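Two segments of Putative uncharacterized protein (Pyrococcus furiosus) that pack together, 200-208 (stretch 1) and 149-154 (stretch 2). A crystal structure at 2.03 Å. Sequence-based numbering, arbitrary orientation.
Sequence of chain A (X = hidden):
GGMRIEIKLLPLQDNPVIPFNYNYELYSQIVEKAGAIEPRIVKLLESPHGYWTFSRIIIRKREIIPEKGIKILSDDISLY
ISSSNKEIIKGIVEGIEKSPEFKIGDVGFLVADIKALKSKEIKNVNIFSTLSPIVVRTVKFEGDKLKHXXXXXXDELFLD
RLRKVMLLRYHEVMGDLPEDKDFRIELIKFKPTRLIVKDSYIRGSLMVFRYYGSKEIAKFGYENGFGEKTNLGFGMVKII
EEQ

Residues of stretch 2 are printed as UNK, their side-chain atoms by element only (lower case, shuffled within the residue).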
ATOM      1  N   SER A 200     -11.948 -11.597   3.330  1.00 29.66           N
ATOM      2  CA  SER A 200     -11.100 -12.143   4.384  1.00 28.35           C
ATOM      3  C   SER A 200     -10.300 -11.092   5.147  1.00 28.86           C
ATOM      4  O   SER A 200      -9.918 -10.055   4.596  1.00 28.73           O
ATOM      5  CB  SER A 200     -10.130 -13.164   3.786  1.00 31.38           C
ATOM      6  OG  SER A 200     -10.823 -14.131   3.017  1.00 35.42           O
ATOM      7  N   TYR A 201     -10.050 -11.369   6.421  1.00 26.73           N
ATOM      8  CA  TYR A 201      -9.268 -10.472   7.250  1.00 27.60           C
ATOM      9  C   TYR A 201      -7.808 -10.571   6.841  1.00 28.57           C
ATOM     10  O   TYR A 201      -7.312 -11.650   6.523  1.00 26.74           O
ATOM     11  CB  TYR A 201      -9.352 -10.858   8.728  1.00 28.32           C
ATOM     12  CG  TYR A 201     -10.468 -10.213   9.516  1.00 28.95           C
ATOM     13  CD1 TYR A 201     -10.652  -8.832   9.500  1.00 31.19           C
ATOM     14  CD2 TYR A 201     -11.308 -10.980  10.325  1.00 29.47           C
ATOM     15  CE1 TYR A 201     -11.646  -8.224  10.276  1.00 32.49           C
ATOM     16  CE2 TYR A 201     -12.304 -10.386  11.105  1.00 31.12           C
ATOM     17  CZ  TYR A 201     -12.465  -9.006  11.074  1.00 33.47           C
ATOM     18  OH  TYR A 201     -13.441  -8.410  11.842  1.00 35.07           O
ATOM     19  N   ILE A 202      -7.125  -9.438   6.835  1.00 27.72           N
ATOM     20  CA  ILE A 202      -5.706  -9.420   6.539  1.00 27.13           C
ATOM     21  C   ILE A 202      -5.116  -8.622   7.686  1.00 27.08           C
ATOM     22  O   ILE A 202      -5.530  -7.494   7.938  1.00 26.81           O
ATOM     23  CB  ILE A 202      -5.395  -8.733   5.200  1.00 28.28           C
ATOM     24  CG1 ILE A 202      -5.954  -9.571   4.048  1.00 29.30           C
ATOM     25  CG2 ILE A 202      -3.876  -8.570   5.045  1.00 27.96           C
ATOM     26  CD1 ILE A 202      -5.540  -9.090   2.662  1.00 34.15           C
ATOM     27  N   ARG A 203      -4.190  -9.231   8.412  1.00 27.23           N
ATOM     28  CA  ARG A 203      -3.558  -8.572   9.542  1.00 28.19           C
ATOM     29  C   ARG A 203      -2.171  -8.105   9.144  1.00 26.71           C
ATOM     30  O   ARG A 203      -1.410  -8.842   8.518  1.00 25.81           O
ATOM     31  CB  ARG A 203      -3.474  -9.528  10.735  1.00 31.68           C
ATOM     32  CG  ARG A 203      -4.816  -9.772  11.411  1.00 37.24           C
ATOM     33  CD  ARG A 203      -4.740 -10.962  12.354  1.00 42.52           C
ATOM     34  NE  ARG A 203      -5.566 -12.059  11.865  1.00 47.07           N
ATOM     35  CZ  ARG A 203      -6.893 -12.078  11.935  1.00 46.82           C
ATOM     36  NH1 ARG A 203      -7.539 -11.061  12.484  1.00 49.24           N
ATOM     37  NH2 ARG A 203      -7.572 -13.100  11.436  1.00 46.97           N
ATOM     38  N   GLY A 204      -1.855  -6.866   9.501  1.00 26.88           N
ATOM     39  CA  GLY A 204      -0.560  -6.309   9.161  1.00 25.51           C
ATOM     40  C   GLY A 204      -0.025  -5.398  10.246  1.00 27.90           C
ATOM     41  O   GLY A 204      -0.585  -5.307  11.345  1.00 28.94           O
ATOM     42  N   SER A 205       1.054  -4.697   9.929  1.00 26.28           N
ATOM     43  CA  SER A 205       1.678  -3.820  10.893  1.00 26.26           C
ATOM     44  C   SER A 205       1.847  -2.384  10.417  1.00 26.31           C
ATOM     45  O   SER A 205       2.371  -2.136   9.329  1.00 23.73           O
ATOM     46  CB  SER A 205       3.060  -4.367  11.261  1.00 28.64           C
ATOM     47  OG  SER A 205       2.996  -5.731  11.646  1.00 31.84           O
ATOM     48  N   LEU A 206       1.372  -1.443  11.224  1.00 26.57           N
ATOM     49  CA  LEU A 206       1.584  -0.037  10.927  1.00 28.52           C
ATOM     50  C   LEU A 206       2.904   0.089  11.678  1.00 28.29           C
ATOM     51  O   LEU A 206       2.993  -0.308  12.839  1.00 30.88           O
ATOM     52  CB  LEU A 206       0.487   0.828  11.556  1.00 29.57           C
ATOM     53  CG  LEU A 206      -0.815   0.840  10.744  1.00 30.93           C
ATOM     54  CD1 LEU A 206      -1.895   1.643  11.466  1.00 34.35           C
ATOM     55  CD2 LEU A 206      -0.542   1.443   9.369  1.00 30.91           C
ATOM     56  N   MET A 207       3.941   0.598  11.033  1.00 27.24           N
ATOM     57  CA  MET A 207       5.217   0.650  11.725  1.00 27.96           C
ATOM     58  C   MET A 207       6.237   1.638  11.195  1.00 27.27           C
ATOM     59  O   MET A 207       6.161   2.101  10.059  1.00 25.57           O
ATOM     60  CB  MET A 207       5.840  -0.758  11.710  1.00 29.21           C
ATOM     61  CG  MET A 207       6.004  -1.350  10.294  1.00 30.15           C
ATOM     62  SD  MET A 207       6.384  -3.154  10.186  1.00 31.15           S
ATOM     63  CE  MET A 207       8.154  -3.153  10.405  1.00 28.66           C
ATOM     64  N   VAL A 208       7.190   1.961  12.060  1.00 27.94           N
ATOM     65  CA  VAL A 208       8.298   2.830  11.710  1.00 28.01           C
ATOM     66  C   VAL A 208       9.480   1.909  11.971  1.00 28.65           C
ATOM     67  O   VAL A 208       9.575   1.303  13.042  1.00 30.67           O
ATOM     68  CB  VAL A 208       8.385   4.072  12.629  1.00 28.57           C
ATOM     69  CG1 VAL A 208       9.660   4.850  12.323  1.00 27.41           C
ATOM     70  CG2 VAL A 208       7.165   4.958  12.420  1.00 26.26           C
ATOM     71  N   UNK A 149      -0.963 -17.446   7.583  1.00 44.53           N
ATOM     72  CA  UNK A 149      -0.801 -16.900   8.914  1.00 40.60           C
ATOM     73  C   UNK A 149      -0.044 -15.576   8.818  1.00 37.46           C
ATOM     74  O   UNK A 149       1.096 -15.536   8.354  1.00 33.11           O
ATOM     75  c   UNK A 149      -1.064 -17.765  12.192  1.00 49.61           C
ATOM     76  c   UNK A 149      -2.645 -17.894  14.487  1.00 52.00           C
ATOM     77  c   UNK A 149      -0.672 -17.155  13.403  1.00 50.68           C
ATOM     78  c   UNK A 149      -0.043 -17.892   9.797  1.00 42.47           C
ATOM     79  c   UNK A 149      -2.283 -18.455  12.144  1.00 50.43           C
ATOM     80  c   UNK A 149      -1.455 -17.214  14.560  1.00 51.80           C
ATOM     81  n   UNK A 149       0.542 -16.554  13.185  1.00 49.99           N
ATOM     82  c   UNK A 149      -0.035 -17.502  11.232  1.00 47.27           C
ATOM     83  c   UNK A 149      -3.064 -18.513  13.296  1.00 51.77           C
ATOM     84  c   UNK A 149       0.916 -16.768  11.880  1.00 47.96           C
ATOM     85  N   UNK A 150      -0.695 -14.501   9.249  1.00 34.55           N
ATOM     86  CA  UNK A 150      -0.109 -13.164   9.214  1.00 34.03           C
ATOM     87  C   UNK A 150       0.882 -12.955  10.349  1.00 31.76           C
ATOM     88  O   UNK A 150       0.574 -13.197  11.521  1.00 31.61           O
ATOM     89  c   UNK A 150      -2.162 -12.212   8.087  1.00 38.29           C
ATOM     90  o   UNK A 150      -3.280 -11.659   8.142  1.00 38.74           O
ATOM     91  c   UNK A 150      -1.222 -12.114   9.272  1.00 35.07           C
ATOM     92  o   UNK A 150      -1.772 -12.848   7.087  1.00 40.35           O
ATOM     93  N   UNK A 151       2.076 -12.498   9.987  1.00 28.15           N
ATOM     94  CA  UNK A 151       3.146 -12.267  10.948  1.00 27.41           C
ATOM     95  C   UNK A 151       3.353 -10.788  11.260  1.00 27.56           C
ATOM     96  O   UNK A 151       2.945  -9.917  10.491  1.00 24.65           O
ATOM     97  c   UNK A 151       4.319 -15.160  11.388  1.00 26.68           C
ATOM     98  c   UNK A 151       4.452 -12.856  10.407  1.00 26.89           C
ATOM     99  c   UNK A 151       5.663 -14.742   9.304  1.00 26.63           C
ATOM    100  c   UNK A 151       4.419 -14.355  10.088  1.00 28.95           C
ATOM    101  N   UNK A 152       3.996 -10.531  12.398  1.00 28.29           N
ATOM    102  CA  UNK A 152       4.304  -9.182  12.867  1.00 30.96           C
ATOM    103  C   UNK A 152       5.809  -9.126  13.124  1.00 32.24           C
ATOM    104  O   UNK A 152       6.451 -10.164  13.274  1.00 31.95           O
ATOM    105  o   UNK A 152      -2.060  -9.668  13.861  1.00 34.64           O
ATOM    106  c   UNK A 152       1.467 -10.229  14.633  1.00 31.91           C
ATOM    107  c   UNK A 152       3.556  -8.890  14.165  1.00 30.33           C
ATOM    108  c   UNK A 152      -0.128  -8.366  13.342  1.00 31.74           C
ATOM    109  c   UNK A 152       0.090 -10.431  14.555  1.00 31.59           C
ATOM    110  c   UNK A 152       2.065  -9.101  14.071  1.00 31.72           C
ATOM    111  c   UNK A 152       1.249  -8.178  13.423  1.00 30.47           C
ATOM    112  c   UNK A 152      -0.699  -9.494  13.912  1.00 32.79           C
ATOM    113  N   UNK A 153       6.387  -7.915  13.196  1.00 34.23           N
ATOM    114  CA  UNK A 153       7.824  -7.752  13.432  1.00 36.10           C
ATOM    115  C   UNK A 153       8.395  -8.497  14.639  1.00 38.11           C
ATOM    116  O   UNK A 153       9.586  -8.808  14.661  1.00 39.42           O
ATOM    117  c   UNK A 153       7.983  -6.237  13.557  1.00 37.75           C
ATOM    118  c   UNK A 153       6.901  -5.718  12.663  1.00 36.09           C
ATOM    119  c   UNK A 153       5.738  -6.600  13.045  1.00 34.28           C
ATOM    120  N   UNK A 154       7.566  -8.787  15.639  1.00 40.35           N
ATOM    121  CA  UNK A 154       8.066  -9.500  16.813  1.00 42.11           C
ATOM    122  C   UNK A 154       8.103 -11.014  16.625  1.00 41.45           C
ATOM    123  O   UNK A 154       8.583 -11.737  17.494  1.00 43.34           O
ATOM    124  c   UNK A 154       5.109 -10.615  18.202  1.00 48.77           C
ATOM    125  n   UNK A 154       3.779 -10.351  17.977  1.00 49.69           N
ATOM    126  c   UNK A 154       7.250  -9.152  18.069  1.00 45.16           C
ATOM    127  c   UNK A 154       5.791  -9.470  17.964  1.00 47.31           C
ATOM    128  c   UNK A 154       3.650  -9.087  17.611  1.00 49.65           C
ATOM    129  n   UNK A 154       4.850  -8.534  17.594  1.00 49.58           N
TER
HETATM  130  O   HOH W   1      -5.043 -13.124   9.516  1.00 46.53           O
HETATM  131  O   HOH W   2       1.184  -9.606   8.313  1.00 21.90           O
HETATM  132  O   HOH W   3       3.355  -7.297   9.511  1.00 24.23           O

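Position 149 carries ten side-chain atoms, nine carbons and one nitrogen: a single carbon leads into fused five- and six-membered rings, and none of these atoms touches stretch 1. That indole pattern belongs to tryptophan. The CA-to-CB bond of Trp149 points away from the other strand, and although the end of the side chain comes nearer, it makes no contact with stretch 1.

At position 150 there are four side-chain atoms, two carbons with two oxygens on the second, a short carboxylate on a CA-to-CB bond that points toward stretch 1. One oxygen reaches the backbone amide of Arg203. The size and the forked oxygens identify aspartate; a glutamate would need a third carbon. Arg203 N donates to Asp150 OD1 in a short hydrogen bond of 2.6 Å that is nearly straight, at 166°.

Position 151 has four carbons, forked at the second, and no polar atom; the side chain does not touch stretch 1. The branch lies beyond CB, as in leucine. The CA-to-CB bond of Leu151 points away from stretch 1, so its part in the contact falls to its backbone. Two waters lie 2.8 Å from Leu151 O, placed to donate to it; one also lies 2.7 Å from Arg203 O, and with other acceptors in reach elsewhere in the structure it need not serve both at once. The other is hydrogen-bonded to Ser205 OG at 2.7 Å.

At position 152 one carbon leads to a six-carbon ring bearing one oxygen; that oxygen lies near Arg203 CD, and Ser205 OG and Gly204 O are at the ring edge, near its plane. This is tyrosine. Its CA-to-CB bond points sideways, but the ring comes nearer to stretch 1. Tyr152 OH lies 3.3 Å from Arg203 CD, and Ser205 OG is 3.5 Å from Tyr152 CD1.

The three carbons at position 153 close a ring onto the backbone nitrogen and lie against Ser205 OG and Met207 SD: proline. Pro153 CD sits 3.2 Å from Ser205 OG, and Pro153 CG packs against Met207 SD at 3.6 Å.

Position 154 has one carbon followed by a five-membered ring of three carbons and two nitrogens, exposed and out of reach of stretch 1. The imidazole marks histidine, His154.

The two strands run nearly parallel, at 9°, but their axes approach no closer than 6.4 Å. The carboxylate of Asp150 and the waters span this gap. Asp150 OD1 also accepts a hydrogen bond of 2.7 Å from a water that accepts a weak one from Arg203 NE at 2.6 Å, linking the two charged side chains without a salt bridge. Farther along, Tyr152 and Pro153 continue the contact by packing, ending at Met207.

Stretch 2 149-154: WDLYPH
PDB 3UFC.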